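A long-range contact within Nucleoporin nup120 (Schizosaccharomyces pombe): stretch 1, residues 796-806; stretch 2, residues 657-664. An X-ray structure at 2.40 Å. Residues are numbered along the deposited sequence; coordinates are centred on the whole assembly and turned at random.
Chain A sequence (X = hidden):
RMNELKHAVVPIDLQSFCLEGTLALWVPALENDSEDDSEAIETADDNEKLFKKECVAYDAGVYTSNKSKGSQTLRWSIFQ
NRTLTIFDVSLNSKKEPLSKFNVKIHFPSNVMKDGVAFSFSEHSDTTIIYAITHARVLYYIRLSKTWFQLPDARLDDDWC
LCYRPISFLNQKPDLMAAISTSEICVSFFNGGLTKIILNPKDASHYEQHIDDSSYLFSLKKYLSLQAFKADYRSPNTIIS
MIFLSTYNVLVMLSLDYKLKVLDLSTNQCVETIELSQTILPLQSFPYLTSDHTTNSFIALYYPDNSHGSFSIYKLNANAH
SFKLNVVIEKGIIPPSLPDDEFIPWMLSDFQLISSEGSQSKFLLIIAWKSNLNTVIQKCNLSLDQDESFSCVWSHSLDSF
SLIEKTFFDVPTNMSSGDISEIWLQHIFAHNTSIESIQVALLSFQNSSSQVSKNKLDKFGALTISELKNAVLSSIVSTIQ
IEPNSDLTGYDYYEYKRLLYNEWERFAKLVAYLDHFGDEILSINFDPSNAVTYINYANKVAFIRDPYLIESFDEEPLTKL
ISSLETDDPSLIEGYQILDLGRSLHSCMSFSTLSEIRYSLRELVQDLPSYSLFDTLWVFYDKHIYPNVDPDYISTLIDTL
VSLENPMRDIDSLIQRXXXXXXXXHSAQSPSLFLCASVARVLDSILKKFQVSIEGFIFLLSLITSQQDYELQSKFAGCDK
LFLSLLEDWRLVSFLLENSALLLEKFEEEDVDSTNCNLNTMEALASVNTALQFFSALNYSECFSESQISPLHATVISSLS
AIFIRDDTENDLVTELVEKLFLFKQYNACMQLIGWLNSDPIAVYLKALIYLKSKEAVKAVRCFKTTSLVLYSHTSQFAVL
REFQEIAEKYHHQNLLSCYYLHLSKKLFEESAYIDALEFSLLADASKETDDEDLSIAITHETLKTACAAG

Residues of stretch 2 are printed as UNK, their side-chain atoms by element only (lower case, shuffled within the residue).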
# COMPACT_ATOMS: atom_id res chain seq x y z
N ILE A 796 -7.18 -3.17 18.44
CA ILE A 796 -8.51 -2.93 19.01
C ILE A 796 -8.85 -1.44 19.04
O ILE A 796 -9.95 -1.05 18.65
CB ILE A 796 -8.65 -3.59 20.41
CG1 ILE A 796 -8.94 -5.09 20.26
CG2 ILE A 796 -9.74 -2.93 21.24
CD1 ILE A 796 -10.31 -5.42 19.69
N SER A 797 -7.90 -0.61 19.48
CA SER A 797 -8.11 0.84 19.51
C SER A 797 -8.36 1.40 18.12
O SER A 797 -9.28 2.21 17.93
CB SER A 797 -6.92 1.54 20.17
OG SER A 797 -6.67 1.01 21.45
N SER A 798 -7.53 0.98 17.15
CA SER A 798 -7.67 1.39 15.75
C SER A 798 -9.04 1.03 15.20
O SER A 798 -9.68 1.85 14.56
CB SER A 798 -6.59 0.74 14.88
OG SER A 798 -5.29 1.07 15.36
N LEU A 799 -9.47 -0.20 15.47
CA LEU A 799 -10.81 -0.65 15.06
C LEU A 799 -11.90 0.19 15.71
O LEU A 799 -12.87 0.56 15.06
CB LEU A 799 -11.02 -2.14 15.38
CG LEU A 799 -10.15 -3.12 14.60
CD1 LEU A 799 -10.44 -4.55 15.02
CD2 LEU A 799 -10.32 -2.96 13.10
N SER A 800 -11.73 0.50 16.99
CA SER A 800 -12.66 1.37 17.71
C SER A 800 -12.77 2.73 17.04
O SER A 800 -13.88 3.21 16.80
CB SER A 800 -12.24 1.52 19.18
OG SER A 800 -13.18 2.31 19.89
N ALA A 801 -11.63 3.33 16.71
CA ALA A 801 -11.61 4.62 16.01
C ALA A 801 -12.33 4.58 14.66
O ALA A 801 -12.79 5.61 14.17
CB ALA A 801 -10.18 5.10 15.83
N ILE A 802 -12.42 3.39 14.07
CA ILE A 802 -13.05 3.23 12.77
C ILE A 802 -14.56 3.18 12.92
O ILE A 802 -15.28 3.79 12.13
CB ILE A 802 -12.55 1.96 12.03
CG1 ILE A 802 -11.06 2.09 11.69
CG2 ILE A 802 -13.37 1.72 10.76
CD1 ILE A 802 -10.38 0.76 11.38
N PHE A 803 -15.04 2.45 13.92
CA PHE A 803 -16.47 2.15 14.01
C PHE A 803 -17.29 2.92 15.04
O PHE A 803 -18.51 3.03 14.88
CB PHE A 803 -16.69 0.65 14.19
CG PHE A 803 -16.22 -0.18 13.02
CD1 PHE A 803 -16.94 -0.22 11.83
CD2 PHE A 803 -15.04 -0.92 13.12
CE1 PHE A 803 -16.50 -0.98 10.76
CE2 PHE A 803 -14.60 -1.68 12.05
CZ PHE A 803 -15.33 -1.71 10.87
N ILE A 804 -16.67 3.44 16.10
CA ILE A 804 -17.46 4.09 17.14
C ILE A 804 -17.67 5.56 16.82
O ILE A 804 -16.71 6.34 16.77
CB ILE A 804 -17.00 3.78 18.60
CG1 ILE A 804 -15.71 4.53 18.98
CG2 ILE A 804 -16.88 2.26 18.81
CD1 ILE A 804 -15.95 5.74 19.87
N ARG A 805 -18.93 5.91 16.58
CA ARG A 805 -19.29 7.15 15.90
C ARG A 805 -20.20 8.07 16.72
O ARG A 805 -20.79 7.64 17.72
CB ARG A 805 -19.98 6.82 14.57
CG ARG A 805 -19.32 5.70 13.76
CD ARG A 805 -19.95 5.55 12.39
NE ARG A 805 -20.08 6.84 11.72
CZ ARG A 805 -19.07 7.51 11.17
NH1 ARG A 805 -17.84 7.00 11.17
NH2 ARG A 805 -19.30 8.68 10.60
N ASP A 806 -20.30 9.32 16.28
CA ASP A 806 -21.19 10.34 16.88
C ASP A 806 -21.17 11.65 16.09
O ASP A 806 -20.29 11.87 15.25
CB ASP A 806 -20.86 10.58 18.36
CG ASP A 806 -19.36 10.71 18.61
OD1 ASP A 806 -18.77 11.71 18.16
OD2 ASP A 806 -18.79 9.81 19.26
N UNK A 657 -20.53 -6.90 15.41
CA UNK A 657 -19.34 -7.01 14.56
C UNK A 657 -18.44 -5.79 14.68
O UNK A 657 -17.21 -5.92 14.68
c UNK A 657 -20.41 -8.61 12.80
c UNK A 657 -19.73 -7.26 13.10
c UNK A 657 -21.08 -8.60 11.43
c UNK A 657 -19.43 -9.77 12.90
N UNK A 658 -19.05 -4.62 14.80
CA UNK A 658 -18.31 -3.36 14.89
C UNK A 658 -18.02 -2.93 16.33
O UNK A 658 -17.39 -1.90 16.55
c UNK A 658 -21.02 1.15 12.70
c UNK A 658 -21.24 -1.05 13.80
c UNK A 658 -20.42 -1.90 14.75
n UNK A 658 -22.05 0.88 11.89
n UNK A 658 -20.62 0.25 13.60
n UNK A 658 -20.37 2.30 12.59
c UNK A 658 -19.07 -2.24 14.15
N UNK A 659 -18.49 -3.73 17.29
CA UNK A 659 -18.30 -3.43 18.71
C UNK A 659 -16.89 -3.76 19.14
O UNK A 659 -16.45 -4.90 19.01
c UNK A 659 -19.29 -4.23 19.56
o UNK A 659 -20.60 -3.70 19.44
N UNK A 660 -16.18 -2.76 19.66
CA UNK A 660 -14.82 -2.94 20.16
C UNK A 660 -14.54 -2.14 21.42
O UNK A 660 -14.95 -0.98 21.54
c UNK A 660 -14.49 -2.95 16.71
c UNK A 660 -13.43 -5.51 16.73
c UNK A 660 -13.87 -3.42 17.86
c UNK A 660 -14.58 -3.74 15.57
c UNK A 660 -13.79 -2.57 19.08
c UNK A 660 -14.05 -5.02 15.58
c UNK A 660 -13.34 -4.71 17.86
N UNK A 661 -13.84 -2.78 22.36
CA UNK A 661 -13.31 -2.08 23.53
C UNK A 661 -12.33 -0.98 23.13
O UNK A 661 -11.84 -0.94 22.00
o UNK A 661 -13.00 -4.16 26.56
o UNK A 661 -14.38 -2.55 26.00
c UNK A 661 -13.39 -3.27 25.77
c UNK A 661 -12.62 -3.06 24.48
N UNK A 662 -12.06 -0.08 24.06
CA UNK A 662 -11.02 0.92 23.84
C UNK A 662 -9.97 0.80 24.94
O UNK A 662 -10.30 0.79 26.13
c UNK A 662 -11.09 4.59 22.52
c UNK A 662 -12.13 2.89 25.01
c UNK A 662 -11.59 2.35 23.69
c UNK A 662 -10.54 3.29 23.08
N UNK A 663 -8.72 0.68 24.52
CA UNK A 663 -7.62 0.66 25.46
C UNK A 663 -7.06 2.06 25.61
O UNK A 663 -7.45 2.97 24.88
o UNK A 663 -8.21 -5.68 25.96
c UNK A 663 -7.13 -3.69 26.73
c UNK A 663 -6.55 -0.34 25.02
c UNK A 663 -6.98 -1.77 25.27
c UNK A 663 -6.73 -2.39 26.49
c UNK A 663 -7.81 -4.39 25.74
c UNK A 663 -7.66 -2.49 24.30
c UNK A 663 -8.07 -3.79 24.52
N UNK A 664 -6.16 2.22 26.57
CA UNK A 664 -5.58 3.52 26.85
C UNK A 664 -4.64 3.93 25.73
O UNK A 664 -3.73 3.18 25.36
n UNK A 664 -6.62 3.64 29.85
c UNK A 664 -4.85 3.49 28.19
c UNK A 664 -5.70 2.87 29.30
o UNK A 664 -5.53 1.70 29.64

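Position 657 carries four carbons, forked at the second, and no side-chain atom of it comes within contact distance of stretch 1. A fork one carbon beyond CB makes it Leu 657.

Position 658 has three carbons, a nitrogen, then a carbon bearing two more nitrogens. Its arm runs beside the ring of Phe 803, with CB 3.7 Å from Phe 803 CG, and an end nitrogen lies 3.0 Å from Phe 803 O. A guanidinium on a long arm makes it Arg 658. NH2 is the donor to Phe 803 O, at an N-H...O angle of 161°. That carbonyl belongs to the last helical residue before Ile 804 leaves helical geometry, and the guanidinium meets it edge-on. Arg 805 CD also lies at this edge, 3.3 Å from Arg 658 NH2, although Arg 805 is poorly ordered.

Position 659 shows one carbon and one oxygen, and its CB points away from the helix. It is Ser 659, exposed and out of contact with stretch 1.

Position 660 is one carbon followed by a six-carbon ring without a heteroatom, and the ring packs against Ile 796, Leu 799 and Phe 803: Phe 660. Leu 799 covers one face, its CB 3.8 Å from the Phe 660 ring centroid and only 12° off the normal, a CH-pi contact. Ile 796 CD1 reaches Phe 660 CD1 at 3.6 Å, and Phe 803 CD2 lies 3.8 Å from Phe 660 CE2, both obliquely.

Position 661 has two carbons, the second with two oxygens. This end leads away from the helix, while the backbone O of 661 packs 3.0 Å from Ile 796 CG2. The carboxylate makes it Asp 661.

Position 662 has four carbons, forked at the first, with one arm two carbons long, whose end approaches Ser 800: Ile 662. Its CD1 comes within 4.1 Å of Ser 800 OG at the exposed margin.

Position 663 has one carbon, then a ring of six carbons bearing one oxygen, its edge met by Ile 796: Tyr 663. Ile 796 CG2 is 3.7 Å from Tyr 663 CD2.

Position 664 has two carbons, the second carrying one oxygen and one nitrogen, and its CB is directed away; this amide is Asn 664.

The rule is economical. Ile 796, Leu 799 and Phe 803, spaced three and four apart, put their CBs toward the extended segment and receive one aromatic ring. The chains run close beside Ser 797 and Ser 800: Ser 797 CA to Ile 662 CA is 5.2 Å, and Ser 800 CA to Phe 660 CA is 5.4 Å. One directional hydrogen bond, from Arg 658 to Phe 803, accompanies this packing.

Stretch 2 657-664: LRSFDIYN
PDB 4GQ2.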